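PDB 5DXF: trehalose-6-phosphate phosphatase from Candida albicans, which belongs to glycosyltransferase family 20, whose members adopt the GT-B fold of two facing Rossmann-like domains. Local coordinates for residues Pro158-Ile163 / Glu236-Leu241; Ile301-Ile306 / Ser509-Asn514; His308-Ser313 / Val445-Tyr450. One frame throughout, in Å; residues are numbered along the deposited sequence.

Overall arrangement
The three contacts follow a GT-B chain through both its domains. Contact 1 comes first along the sequence, joining the ends of helices 147-160 and 235-238 beside the nine-stranded mixed sheet of the first domain. Contact 2 pairs the start of helix 303-311 with the start of helix 512-526, and contact 3, nested inside the loop that contact 2 closes, packs the far end of helix 303-311 on the end of helix 439-447. Contacts 2 and 3, centres 13 Å apart, touch through Ile446 and share helix 303-311, so they form one continuous patch where late helices meet. Contact 1 is separate, across the chain's centre, its centre 32 Å from that of contact 2 and 39 Å from that of contact 3.

Contact 1: residues Pro158-Ile163 / Glu236-Leu241; sequences PVFHYI and EYFRCL
Two helix ends approach here, helix 147-160 and the short helix 235-238, with the closest alpha carbons, Val159 CA and Tyr237 CA, 6.2 Å apart. Val159 uses both branches: CG1, anti to its own backbone N, lies near Tyr237 O, while the Val159 and Leu241 side chains cross obliquely, with Val159 CG2 4.0 Å from Leu241 CD2 in the turn that follows helix 235-238. Deeper in, Phe160 and Phe238 lie side by side and point the same way, joined by Phe160 CE2 and Phe238 CE1 at 4.2 Å; Leu241 CD1 reaches the edge of the Phe160 ring. Towards the outside, Tyr162 and Tyr237 form an offset stack with centroids 4.7 Å apart and planes only 17° from parallel. The overlap runs through Tyr162 CD1, which lies over one face of the Tyr237 ring. That same ring receives a CH-pi contact from Tyr162 CA, 3.8 Å from the centroid of Tyr237, so backbone and ring of Tyr162 both rest on it. The hydroxyl of Tyr162 accepts from Ser234 N, which fixes the far end of the stacked ring. Phe232 meets both phenylalanines, and Arg434, from the second domain, bonds to Phe160 O and makes a cation-pi contact with Tyr162. Tyr162, with positive phi (60°), is the C-prime residue of a Schellman motif: Ile163 N bonds to Pro158 O and Tyr162 N to Val159 O, ending helix 147-160 where the two GT-B domains face each other.

Contact 2: residues Ile301-Ile306 / Ser509-Asn514; sequences IDTEKI and SNTVQN
Ile301 O accepts from Val512 N at 2.6 Å, and this backbone bond joins the approach to helix 303-311 directly to the first turn of helix 512-526. The N-H comes from above the carbonyl plane, 52° out of it, not along a lone pair. Beside it, Gln513 NE2 donates to Asp302 OD1 over 3.0 Å; the acceptor lies in the amide plane, yet the amide meets the carboxylate from above, the two planes standing 85° apart. Val512 CG1 packs against the base of the same aspartate, 3.7 Å from Asp302 CB. A water bridges the other flank, accepting from Ile301 N and donating to Asn510 O. One shell out, Asp302 is positioned as an N-cap, its CG anti to the backbone N, so that OD1 also accepts from Lys305 N at 3.3 Å. Two donors thus grip OD1, and together with the helix start they would favour an ionised carboxylate. Gln513 reaches across because its chain bends at chi2 (87°), and a weak bond from Thr511 OG1 to Gln513 OE1 helps orient the amide. Thr511 OG1 in turn accepts from Asn514 N at 2.8 Å, N-capping its own helix. Ile301 and Thr303 pack on helix 439-447, while Asp302, Val512 and Gln513 touch helix 66-76 of the first domain. Two capped helix starts meeting at the interdomain connections fit the GT-B fold, in which a C-terminal helix crosses back to the N-terminal domain.

Contact 3: residues His308-Ser313 / Val445-Tyr450; sequences HDAFSS and VICQKY
Lys449 NZ is the best-held polar atom, gripped three times: by a salt bridge to Glu307 OE1, a hydrogen bond with Tyr504 OH, and a weak bond to Tyr450 OH at 3.4 Å. The lysine chain leading there lies along the neighbouring ring, its CG standing 3.5 Å above the centre of the Tyr450 plane. Tyr450 in turn makes a T-shaped (edge-to-face) contact with Phe311, the centroids 4.8 Å apart and the planes at 71°. Tyr450 CE1 sits over the centre of the Phe311 ring, 3.7 Å above its plane. The opposite face of Phe311 carries the methyl of Ala310, and the carbonyl of Ile446 sits at the edge in the ring plane, with Ile446 O 3.7 Å from Phe311 CE2. Alongside, Ala310 CB meets Cys447 SG at 4.1 Å, where the ends of helices 303-311 and 439-447 lie close. Arg423 of helix 415-424 bonds to Ala310 O and touches both Phe311 and Cys447. No hydrogen bond crosses between 308-313 and 445-450, so the direct join rests on aromatic and van der Waals contact, including backbone carbonyl oxygens near the Phe311 ring. The salt bridge to Glu307 adds a charged tie to helix 303-311 and would favour a protonated Lys449.

Contact 1: residues Pro158-Ile163 / Glu236-Leu241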
ATOM      1  N   PRO A 158      12.369  -5.027  -5.693  1.00 53.64           N
ATOM      2  CA  PRO A 158      12.533  -6.485  -5.633  1.00 54.92           C
ATOM      3  C   PRO A 158      13.256  -6.960  -4.382  1.00 47.90           C
ATOM      4  O   PRO A 158      12.851  -7.966  -3.797  1.00 47.31           O
ATOM      5  CB  PRO A 158      13.371  -6.799  -6.872  1.00 52.18           C
ATOM      6  CG  PRO A 158      13.155  -5.651  -7.771  1.00 52.81           C
ATOM      7  CD  PRO A 158      13.033  -4.471  -6.882  1.00 47.96           C
ATOM      8  N   VAL A 159      14.311  -6.254  -3.986  1.00 40.44           N
ATOM      9  CA  VAL A 159      15.084  -6.625  -2.804  1.00 49.78           C
ATOM     10  C   VAL A 159      14.246  -6.543  -1.527  1.00 46.25           C
ATOM     11  O   VAL A 159      14.246  -7.472  -0.718  1.00 43.11           O
ATOM     12  CB  VAL A 159      16.331  -5.732  -2.648  1.00 46.10           C
ATOM     13  CG1 VAL A 159      16.979  -5.948  -1.289  1.00 46.59           C
ATOM     14  CG2 VAL A 159      17.326  -6.012  -3.765  1.00 50.71           C
ATOM     15  N   PHE A 160      13.523  -5.448  -1.355  1.00 47.26           N
ATOM     16  CA  PHE A 160      12.698  -5.240  -0.175  1.00 47.95           C
ATOM     17  C   PHE A 160      11.614  -6.287  -0.098  1.00 48.58           C
ATOM     18  O   PHE A 160      11.143  -6.632   0.970  1.00 51.54           O
ATOM     19  CB  PHE A 160      12.094  -3.852  -0.162  1.00 48.46           C
ATOM     20  CG  PHE A 160      13.067  -2.780   0.181  1.00 47.06           C
ATOM     21  CD1 PHE A 160      12.654  -1.644   0.826  1.00 57.15           C
ATOM     22  CD2 PHE A 160      14.390  -2.911  -0.142  1.00 48.84           C
ATOM     23  CE1 PHE A 160      13.550  -0.650   1.142  1.00 61.96           C
ATOM     24  CE2 PHE A 160      15.292  -1.923   0.164  1.00 50.02           C
ATOM     25  CZ  PHE A 160      14.873  -0.789   0.807  1.00 54.72           C
ATOM     26  N   HIS A 161      11.208  -6.769  -1.256  1.00 41.57           N
ATOM     27  CA  HIS A 161      10.196  -7.799  -1.350  1.00 44.20           C
ATOM     28  C   HIS A 161      10.742  -9.208  -1.461  1.00 44.20           C
ATOM     29  O   HIS A 161       9.997 -10.132  -1.733  1.00 48.70           O
ATOM     30  CB  HIS A 161       9.230  -7.497  -2.475  1.00 45.03           C
ATOM     31  CG  HIS A 161       8.416  -6.275  -2.232  1.00 40.58           C
ATOM     32  ND1 HIS A 161       8.901  -5.010  -2.455  1.00 45.32           N
ATOM     33  CD2 HIS A 161       7.166  -6.119  -1.756  1.00 42.77           C
ATOM     34  CE1 HIS A 161       7.978  -4.126  -2.140  1.00 41.06           C
ATOM     35  NE2 HIS A 161       6.913  -4.775  -1.719  1.00 45.56           N
ATOM     36  N   TYR A 162      12.039  -9.366  -1.223  1.00 53.14           N
ATOM     37  CA  TYR A 162      12.691 -10.665  -1.312  1.00 49.19           C
ATOM     38  C   TYR A 162      12.590 -11.307  -2.689  1.00 50.43           C
ATOM     39  O   TYR A 162      12.253 -12.472  -2.816  1.00 56.27           O
ATOM     40  CB  TYR A 162      12.127 -11.613  -0.257  1.00 49.85           C
ATOM     41  CG  TYR A 162      12.391 -11.198   1.165  1.00 49.76           C
ATOM     42  CD1 TYR A 162      13.194 -10.116   1.455  1.00 53.43           C
ATOM     43  CD2 TYR A 162      11.829 -11.888   2.215  1.00 43.84           C
ATOM     44  CE1 TYR A 162      13.435  -9.739   2.758  1.00 54.61           C
ATOM     45  CE2 TYR A 162      12.063 -11.521   3.516  1.00 49.57           C
ATOM     46  CZ  TYR A 162      12.867 -10.446   3.784  1.00 55.59           C
ATOM     47  OH  TYR A 162      13.097 -10.086   5.086  1.00 52.93           O
ATOM     48  N   ILE A 163      12.855 -10.523  -3.721  1.00 42.39           N
ATOM     49  CA  ILE A 163      12.846 -11.025  -5.090  1.00 54.37           C
ATOM     50  C   ILE A 163      14.227 -10.901  -5.724  1.00 60.45           C
ATOM     51  O   ILE A 163      14.694  -9.796  -6.006  1.00 57.98           O
ATOM     52  CB  ILE A 163      11.823 -10.277  -5.965  1.00 58.83           C
ATOM     53  CG1 ILE A 163      10.405 -10.483  -5.428  1.00 58.93           C
ATOM     54  CG2 ILE A 163      11.920 -10.737  -7.413  1.00 74.41           C
ATOM     55  CD1 ILE A 163       9.379  -9.572  -6.065  1.00 61.64           C
ATOM     56  N   GLU A 236      20.343 -10.123   5.104  1.00 44.62           N
ATOM     57  CA  GLU A 236      20.829 -10.993   4.055  1.00 47.31           C
ATOM     58  C   GLU A 236      20.469 -10.503   2.671  1.00 52.12           C
ATOM     59  O   GLU A 236      21.280 -10.586   1.769  1.00 60.10           O
ATOM     60  CB  GLU A 236      20.229 -12.371   4.204  1.00 44.14           C
ATOM     61  CG  GLU A 236      19.891 -12.767   5.610  1.00 43.25           C
ATOM     62  CD  GLU A 236      19.998 -14.247   5.795  1.00 50.68           C
ATOM     63  OE1 GLU A 236      21.105 -14.706   6.062  1.00 65.68           O
ATOM     64  OE2 GLU A 236      18.993 -14.956   5.660  1.00 60.57           O
ATOM     65  N   TYR A 237      19.250 -10.013   2.498  1.00 44.47           N
ATOM     66  CA  TYR A 237      18.802  -9.461   1.228  1.00 38.96           C
ATOM     67  C   TYR A 237      19.320  -8.047   1.012  1.00 48.74           C
ATOM     68  O   TYR A 237      19.655  -7.669  -0.108  1.00 52.54           O
ATOM     69  CB  TYR A 237      17.274  -9.483   1.151  1.00 51.01           C
ATOM     70  CG  TYR A 237      16.736 -10.657   0.374  1.00 56.72           C
ATOM     71  CD1 TYR A 237      16.635 -10.603  -1.008  1.00 45.05           C
ATOM     72  CD2 TYR A 237      16.342 -11.822   1.016  1.00 47.32           C
ATOM     73  CE1 TYR A 237      16.151 -11.671  -1.731  1.00 38.03           C
ATOM     74  CE2 TYR A 237      15.855 -12.900   0.301  1.00 50.23           C
ATOM     75  CZ  TYR A 237      15.763 -12.817  -1.072  1.00 48.28           C
ATOM     76  OH  TYR A 237      15.279 -13.886  -1.787  1.00 57.18           O
ATOM     77  N   PHE A 238      19.395  -7.273   2.090  1.00 47.65           N
ATOM     78  CA  PHE A 238      19.783  -5.873   1.984  1.00 39.59           C
ATOM     79  C   PHE A 238      21.255  -5.693   1.616  1.00 50.28           C
ATOM     80  O   PHE A 238      21.622  -4.700   0.984  1.00 50.14           O
ATOM     81  CB  PHE A 238      19.482  -5.134   3.294  1.00 36.88           C
ATOM     82  CG  PHE A 238      19.624  -3.644   3.188  1.00 44.56           C
ATOM     83  CD1 PHE A 238      18.616  -2.882   2.621  1.00 49.81           C
ATOM     84  CD2 PHE A 238      20.769  -3.008   3.643  1.00 51.11           C
ATOM     85  CE1 PHE A 238      18.743  -1.512   2.512  1.00 48.70           C
ATOM     86  CE2 PHE A 238      20.902  -1.636   3.536  1.00 52.26           C
ATOM     87  CZ  PHE A 238      19.886  -0.888   2.969  1.00 54.80           C
ATOM     88  N   ARG A 239      22.081  -6.659   1.981  1.00 48.66           N
ATOM     89  CA  ARG A 239      23.511  -6.612   1.724  1.00 56.07           C
ATOM     90  C   ARG A 239      23.817  -6.607   0.234  1.00 52.76           C
ATOM     91  O   ARG A 239      24.861  -6.150  -0.192  1.00 52.55           O
ATOM     92  CB  ARG A 239      24.213  -7.781   2.411  1.00 57.79           C
ATOM     93  CG  ARG A 239      24.344  -7.615   3.913  1.00 60.48           C
ATOM     94  CD  ARG A 239      25.694  -8.058   4.434  1.00 57.66           C
ATOM     95  NE  ARG A 239      25.920  -9.478   4.221  1.00 65.07           N
ATOM     96  CZ  ARG A 239      25.322 -10.444   4.897  1.00 67.22           C
ATOM     97  NH1 ARG A 239      24.455 -10.149   5.850  1.00 68.32           N
ATOM     98  NH2 ARG A 239      25.595 -11.705   4.617  1.00 53.10           N
ATOM     99  N   CYS A 240      22.899  -7.135  -0.553  1.00 46.87           N
ATOM    100  CA  CYS A 240      23.074  -7.251  -1.984  1.00 45.90           C
ATOM    101  C   CYS A 240      23.258  -5.906  -2.635  1.00 42.07           C
ATOM    102  O   CYS A 240      23.945  -5.786  -3.627  1.00 44.79           O
ATOM    103  CB  CYS A 240      21.882  -7.958  -2.597  1.00 47.34           C
ATOM    104  SG  CYS A 240      21.598  -9.587  -1.905  1.00 57.68           S
ATOM    105  N   LEU A 241      22.649  -4.895  -2.054  1.00 46.29           N
ATOM    106  CA  LEU A 241      22.712  -3.582  -2.636  1.00 59.06           C
ATOM    107  C   LEU A 241      24.114  -3.013  -2.584  1.00 58.21           C
ATOM    108  O   LEU A 241      24.764  -3.007  -1.562  1.00 58.48           O
ATOM    109  CB  LEU A 241      21.738  -2.655  -1.930  1.00 56.43           C
ATOM    110  CG  LEU A 241      20.263  -3.023  -2.006  1.00 52.98           C
ATOM    111  CD1 LEU A 241      19.456  -2.139  -1.076  1.00 49.40           C
ATOM    112  CD2 LEU A 241      19.768  -2.872  -3.424  1.00 49.21           C
TER

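Contact 2: residues Ile301-Ile306 / Ser509-Asn514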
ATOM      1  N   ILE A 301      -7.012   3.026   7.292  1.00 61.21           N
ATOM      2  CA  ILE A 301      -7.854   3.668   6.293  1.00 63.03           C
ATOM      3  C   ILE A 301      -8.684   4.819   6.847  1.00 58.31           C
ATOM      4  O   ILE A 301      -8.809   4.981   8.046  1.00 58.37           O
ATOM      5  CB  ILE A 301      -8.766   2.654   5.584  1.00 56.53           C
ATOM      6  CG1 ILE A 301      -9.506   1.792   6.585  1.00 52.06           C
ATOM      7  CG2 ILE A 301      -7.950   1.752   4.687  1.00 62.44           C
ATOM      8  CD1 ILE A 301     -10.278   0.670   5.936  1.00 58.46           C
ATOM      9  N   ASP A 302      -9.253   5.617   5.957  1.00 66.85           N
ATOM     10  CA  ASP A 302     -10.185   6.647   6.361  1.00 60.57           C
ATOM     11  C   ASP A 302     -11.524   5.984   6.458  1.00 62.18           C
ATOM     12  O   ASP A 302     -12.266   5.915   5.501  1.00 62.35           O
ATOM     13  CB  ASP A 302     -10.259   7.728   5.308  1.00 63.70           C
ATOM     14  CG  ASP A 302     -11.126   8.866   5.719  1.00 64.60           C
ATOM     15  OD1 ASP A 302     -12.034   8.647   6.536  1.00 65.14           O
ATOM     16  OD2 ASP A 302     -10.889   9.982   5.237  1.00 67.02           O
ATOM     17  N   THR A 303     -11.812   5.473   7.640  1.00 67.11           N
ATOM     18  CA  THR A 303     -12.974   4.643   7.862  1.00 66.79           C
ATOM     19  C   THR A 303     -14.295   5.350   7.646  1.00 72.31           C
ATOM     20  O   THR A 303     -15.225   4.777   7.107  1.00 69.99           O
ATOM     21  CB  THR A 303     -12.949   4.072   9.276  1.00 63.64           C
ATOM     22  OG1 THR A 303     -11.653   3.542   9.530  1.00 75.33           O
ATOM     23  CG2 THR A 303     -13.937   2.969   9.401  1.00 73.79           C
ATOM     24  N   GLU A 304     -14.387   6.588   8.091  1.00 72.32           N
ATOM     25  CA  GLU A 304     -15.654   7.319   7.996  1.00 79.91           C
ATOM     26  C   GLU A 304     -16.059   7.559   6.543  1.00 70.63           C
ATOM     27  O   GLU A 304     -17.229   7.393   6.194  1.00 76.84           O
ATOM     28  CB  GLU A 304     -15.597   8.656   8.770  1.00 83.24           C
ATOM     29  CG  GLU A 304     -14.905   9.851   8.081  1.00 84.18           C
ATOM     30  CD  GLU A 304     -15.276  11.189   8.715  1.00 92.34           C
ATOM     31  OE1 GLU A 304     -16.460  11.368   9.076  1.00 81.50           O
ATOM     32  OE2 GLU A 304     -14.389  12.062   8.853  1.00 89.74           O
ATOM     33  N   LYS A 305     -15.100   7.921   5.695  1.00 63.24           N
ATOM     34  CA  LYS A 305     -15.406   8.218   4.304  1.00 64.67           C
ATOM     35  C   LYS A 305     -15.736   6.956   3.521  1.00 62.58           C
ATOM     36  O   LYS A 305     -16.655   6.953   2.710  1.00 67.55           O
ATOM     37  CB  LYS A 305     -14.248   8.962   3.629  1.00 59.34           C
ATOM     38  CG  LYS A 305     -14.549   9.331   2.183  1.00 61.20           C
ATOM     39  CD  LYS A 305     -13.782  10.563   1.734  1.00 70.59           C
ATOM     40  CE  LYS A 305     -14.390  11.125   0.464  1.00 66.05           C
ATOM     41  NZ  LYS A 305     -15.850  11.328   0.655  1.00 59.97           N
ATOM     42  N   ILE A 306     -14.985   5.888   3.763  1.00 63.46           N
ATOM     43  CA  ILE A 306     -15.235   4.616   3.095  1.00 61.89           C
ATOM     44  C   ILE A 306     -16.590   4.043   3.495  1.00 60.25           C
ATOM     45  O   ILE A 306     -17.341   3.565   2.649  1.00 57.54           O
ATOM     46  CB  ILE A 306     -14.124   3.591   3.408  1.00 56.56           C
ATOM     47  CG1 ILE A 306     -12.841   3.984   2.679  1.00 55.85           C
ATOM     48  CG2 ILE A 306     -14.549   2.183   3.011  1.00 55.42           C
ATOM     49  CD1 ILE A 306     -11.593   3.429   3.309  1.00 60.79           C
ATOM     50  N   SER A 509     -10.529   0.668  15.243  1.00 60.95           N
ATOM     51  CA  SER A 509      -9.559   1.043  16.258  1.00 60.87           C
ATOM     52  C   SER A 509      -8.458   1.916  15.693  1.00 64.75           C
ATOM     53  O   SER A 509      -8.032   2.871  16.325  1.00 71.39           O
ATOM     54  CB  SER A 509      -8.934  -0.208  16.850  1.00 20.00           C
ATOM     55  OG  SER A 509      -9.361  -0.397  18.175  1.00 20.00           O
ATOM     56  N   ASN A 510      -7.980   1.592  14.503  1.00 70.08           N
ATOM     57  CA  ASN A 510      -7.005   2.443  13.859  1.00 65.76           C
ATOM     58  C   ASN A 510      -7.588   3.108  12.624  1.00 63.13           C
ATOM     59  O   ASN A 510      -7.756   2.485  11.596  1.00 70.24           O
ATOM     60  CB  ASN A 510      -5.772   1.615  13.500  1.00 66.06           C
ATOM     61  CG  ASN A 510      -4.600   2.461  13.061  1.00 64.55           C
ATOM     62  OD1 ASN A 510      -4.298   3.484  13.654  1.00 67.30           O
ATOM     63  ND2 ASN A 510      -3.924   2.022  12.017  1.00 65.73           N
ATOM     64  N   THR A 511      -7.861   4.396  12.721  1.00 63.08           N
ATOM     65  CA  THR A 511      -8.300   5.160  11.566  1.00 62.76           C
ATOM     66  C   THR A 511      -7.058   5.746  10.930  1.00 56.94           C
ATOM     67  O   THR A 511      -6.005   5.799  11.576  1.00 52.89           O
ATOM     68  CB  THR A 511      -9.275   6.281  11.959  1.00 59.55           C
ATOM     69  OG1 THR A 511      -8.549   7.298  12.656  1.00 59.68           O
ATOM     70  CG2 THR A 511     -10.374   5.742  12.869  1.00 56.62           C
ATOM     71  N   VAL A 512      -7.153   6.177   9.675  1.00 53.24           N
ATOM     72  CA  VAL A 512      -6.016   6.870   9.075  1.00 62.76           C
ATOM     73  C   VAL A 512      -5.726   8.098   9.977  1.00 59.89           C
ATOM     74  O   VAL A 512      -4.612   8.250  10.461  1.00 59.08           O
ATOM     75  CB  VAL A 512      -6.254   7.267   7.577  1.00 61.59           C
ATOM     76  CG1 VAL A 512      -7.319   8.364   7.433  1.00 54.14           C
ATOM     77  CG2 VAL A 512      -4.924   7.677   6.909  1.00 55.25           C
ATOM     78  N   GLN A 513      -6.754   8.902  10.273  1.00 58.96           N
ATOM     79  CA  GLN A 513      -6.623  10.144  11.043  1.00 57.94           C
ATOM     80  C   GLN A 513      -5.867   9.946  12.362  1.00 60.21           C
ATOM     81  O   GLN A 513      -4.917  10.683  12.676  1.00 57.84           O
ATOM     82  CB  GLN A 513      -8.009  10.755  11.307  1.00 58.41           C
ATOM     83  CG  GLN A 513      -8.787  11.118  10.037  1.00 58.65           C
ATOM     84  CD  GLN A 513      -9.597   9.951   9.486  1.00 57.57           C
ATOM     85  OE1 GLN A 513      -9.473   8.817   9.952  1.00 55.43           O
ATOM     86  NE2 GLN A 513     -10.438  10.230   8.498  1.00 61.00           N
ATOM     87  N   ASN A 514      -6.262   8.929  13.115  1.00 60.03           N
ATOM     88  CA  ASN A 514      -5.623   8.666  14.390  1.00 63.61           C
ATOM     89  C   ASN A 514      -4.196   8.166  14.195  1.00 64.14           C
ATOM     90  O   ASN A 514      -3.340   8.401  15.044  1.00 62.07           O
ATOM     91  CB  ASN A 514      -6.437   7.656  15.216  1.00 62.01           C
ATOM     92  CG  ASN A 514      -5.748   7.280  16.520  1.00 74.56           C
ATOM     93  OD1 ASN A 514      -5.176   6.198  16.640  1.00 82.54           O
ATOM     94  ND2 ASN A 514      -5.800   8.177  17.503  1.00 69.68           N
TER
HETATM   95  O   HOH W   1      -8.188   1.096   9.595  1.00 53.60           O

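Contact 3: residues His308-Ser313 / Val445-Tyr450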
ATOM      1  N   HIS A 308     -19.134   5.808   4.597  1.00 58.98           N
ATOM      2  CA  HIS A 308     -20.142   6.677   4.040  1.00 64.59           C
ATOM      3  C   HIS A 308     -20.426   6.409   2.565  1.00 70.51           C
ATOM      4  O   HIS A 308     -21.579   6.274   2.162  1.00 66.94           O
ATOM      5  CB  HIS A 308     -19.668   8.120   4.195  1.00 66.40           C
ATOM      6  CG  HIS A 308     -20.506   9.115   3.462  1.00 77.87           C
ATOM      7  ND1 HIS A 308     -20.043   9.813   2.371  1.00 78.44           N
ATOM      8  CD2 HIS A 308     -21.779   9.523   3.658  1.00 71.98           C
ATOM      9  CE1 HIS A 308     -20.995  10.610   1.927  1.00 80.51           C
ATOM     10  NE2 HIS A 308     -22.059  10.452   2.690  1.00 81.77           N
ATOM     11  N   ASP A 309     -19.366   6.291   1.775  1.00 70.11           N
ATOM     12  CA  ASP A 309     -19.474   6.012   0.355  1.00 60.61           C
ATOM     13  C   ASP A 309     -20.058   4.645   0.113  1.00 56.01           C
ATOM     14  O   ASP A 309     -20.843   4.447  -0.784  1.00 62.74           O
ATOM     15  CB  ASP A 309     -18.121   6.158  -0.321  1.00 60.77           C
ATOM     16  CG  ASP A 309     -17.572   7.549  -0.214  1.00 63.99           C
ATOM     17  OD1 ASP A 309     -18.148   8.361   0.515  1.00 72.02           O
ATOM     18  OD2 ASP A 309     -16.557   7.844  -0.857  1.00 71.18           O
ATOM     19  N   ALA A 310     -19.668   3.695   0.931  1.00 52.94           N
ATOM     20  CA  ALA A 310     -20.170   2.353   0.789  1.00 58.96           C
ATOM     21  C   ALA A 310     -21.667   2.324   0.986  1.00 59.74           C
ATOM     22  O   ALA A 310     -22.377   1.603   0.312  1.00 56.84           O
ATOM     23  CB  ALA A 310     -19.500   1.443   1.798  1.00 57.36           C
ATOM     24  N   PHE A 311     -22.152   3.095   1.942  1.00 64.06           N
ATOM     25  CA  PHE A 311     -23.555   2.950   2.328  1.00 74.19           C
ATOM     26  C   PHE A 311     -24.450   4.167   2.066  1.00 73.15           C
ATOM     27  O   PHE A 311     -25.633   4.142   2.402  1.00 71.20           O
ATOM     28  CB  PHE A 311     -23.631   2.565   3.807  1.00 65.99           C
ATOM     29  CG  PHE A 311     -22.911   1.286   4.128  1.00 60.66           C
ATOM     30  CD1 PHE A 311     -23.405   0.070   3.686  1.00 55.38           C
ATOM     31  CD2 PHE A 311     -21.738   1.298   4.864  1.00 61.99           C
ATOM     32  CE1 PHE A 311     -22.744  -1.110   3.973  1.00 53.36           C
ATOM     33  CE2 PHE A 311     -21.073   0.121   5.157  1.00 59.26           C
ATOM     34  CZ  PHE A 311     -21.578  -1.085   4.711  1.00 55.69           C
ATOM     35  N   SER A 312     -23.912   5.220   1.460  1.00 79.98           N
ATOM     36  CA  SER A 312     -24.736   6.394   1.163  1.00 86.33           C
ATOM     37  C   SER A 312     -25.656   6.158  -0.030  1.00100.10           C
ATOM     38  O   SER A 312     -25.285   5.484  -0.994  1.00 87.77           O
ATOM     39  CB  SER A 312     -23.867   7.626   0.901  1.00 79.89           C
ATOM     40  OG  SER A 312     -24.670   8.759   0.616  1.00 80.60           O
ATOM     41  N   SER A 313     -26.857   6.722   0.045  1.00110.80           N
ATOM     42  CA  SER A 313     -27.845   6.592  -1.018  1.00109.86           C
ATOM     43  C   SER A 313     -27.492   7.486  -2.198  1.00105.35           C
ATOM     44  O   SER A 313     -27.702   7.122  -3.355  1.00 98.88           O
ATOM     45  CB  SER A 313     -29.238   6.934  -0.485  1.00105.38           C
ATOM     46  OG  SER A 313     -29.199   8.112   0.299  1.00107.73           O
ATOM     47  N   VAL A 445     -13.720  -5.276   5.217  1.00 51.24           N
ATOM     48  CA  VAL A 445     -14.286  -5.457   6.549  1.00 49.53           C
ATOM     49  C   VAL A 445     -15.289  -4.346   6.851  1.00 62.03           C
ATOM     50  O   VAL A 445     -16.362  -4.611   7.400  1.00 51.34           O
ATOM     51  CB  VAL A 445     -13.193  -5.493   7.642  1.00 50.65           C
ATOM     52  CG1 VAL A 445     -13.817  -5.462   9.024  1.00 55.02           C
ATOM     53  CG2 VAL A 445     -12.328  -6.734   7.490  1.00 51.45           C
ATOM     54  N   ILE A 446     -14.953  -3.110   6.481  1.00 53.10           N
ATOM     55  CA  ILE A 446     -15.913  -2.015   6.629  1.00 50.04           C
ATOM     56  C   ILE A 446     -17.180  -2.290   5.817  1.00 58.51           C
ATOM     57  O   ILE A 446     -18.302  -2.124   6.308  1.00 57.30           O
ATOM     58  CB  ILE A 446     -15.335  -0.656   6.179  1.00 54.92           C
ATOM     59  CG1 ILE A 446     -14.207  -0.203   7.101  1.00 51.36           C
ATOM     60  CG2 ILE A 446     -16.429   0.400   6.143  1.00 53.81           C
ATOM     61  CD1 ILE A 446     -13.676   1.160   6.746  1.00 51.91           C
ATOM     62  N   CYS A 447     -16.987  -2.723   4.576  1.00 59.57           N
ATOM     63  CA  CYS A 447     -18.093  -2.957   3.656  1.00 50.33           C
ATOM     64  C   CYS A 447     -18.970  -4.134   4.063  1.00 52.81           C
ATOM     65  O   CYS A 447     -20.065  -4.305   3.529  1.00 60.27           O
ATOM     66  CB  CYS A 447     -17.564  -3.187   2.238  1.00 51.28           C
ATOM     67  SG  CYS A 447     -16.914  -1.711   1.424  1.00 62.80           S
ATOM     68  N   GLN A 448     -18.490  -4.947   4.999  1.00 52.49           N
ATOM     69  CA  GLN A 448     -19.236  -6.132   5.404  1.00 54.68           C
ATOM     70  C   GLN A 448     -19.867  -6.033   6.786  1.00 54.17           C
ATOM     71  O   GLN A 448     -20.329  -7.039   7.313  1.00 47.96           O
ATOM     72  CB  GLN A 448     -18.330  -7.364   5.364  1.00 53.44           C
ATOM     73  CG  GLN A 448     -17.969  -7.803   3.968  1.00 52.35           C
ATOM     74  CD  GLN A 448     -19.185  -8.131   3.130  1.00 59.36           C
ATOM     75  OE1 GLN A 448     -20.192  -8.618   3.642  1.00 57.30           O
ATOM     76  NE2 GLN A 448     -19.099  -7.865   1.834  1.00 51.40           N
ATOM     77  N   LYS A 449     -19.898  -4.842   7.376  1.00 53.89           N
ATOM     78  CA  LYS A 449     -20.398  -4.712   8.745  1.00 61.52           C
ATOM     79  C   LYS A 449     -21.860  -5.138   8.868  1.00 61.82           C
ATOM     80  O   LYS A 449     -22.258  -5.705   9.885  1.00 57.70           O
ATOM     81  CB  LYS A 449     -20.222  -3.275   9.264  1.00 62.07           C
ATOM     82  CG  LYS A 449     -21.392  -2.340   8.995  1.00 55.19           C
ATOM     83  CD  LYS A 449     -21.062  -0.896   9.359  1.00 60.56           C
ATOM     84  CE  LYS A 449     -21.611  -0.494  10.728  1.00 63.83           C
ATOM     85  NZ  LYS A 449     -21.509   0.981  10.969  1.00 60.80           N
ATOM     86  N   TYR A 450     -22.658  -4.891   7.837  1.00 55.19           N
ATOM     87  CA  TYR A 450     -24.064  -5.264   7.891  1.00 48.26           C
ATOM     88  C   TYR A 450     -24.275  -6.649   7.294  1.00 55.40           C
ATOM     89  O   TYR A 450     -25.148  -7.398   7.730  1.00 59.92           O
ATOM     90  CB  TYR A 450     -24.924  -4.226   7.165  1.00 51.84           C
ATOM     91  CG  TYR A 450     -24.795  -2.824   7.719  1.00 58.92           C
ATOM     92  CD1 TYR A 450     -24.439  -1.764   6.899  1.00 54.13           C
ATOM     93  CD2 TYR A 450     -25.026  -2.562   9.064  1.00 56.10           C
ATOM     94  CE1 TYR A 450     -24.324  -0.476   7.399  1.00 62.70           C
ATOM     95  CE2 TYR A 450     -24.912  -1.279   9.574  1.00 50.53           C
ATOM     96  CZ  TYR A 450     -24.560  -0.241   8.738  1.00 55.70           C
ATOM     97  OH  TYR A 450     -24.447   1.034   9.243  1.00 68.15           O
TER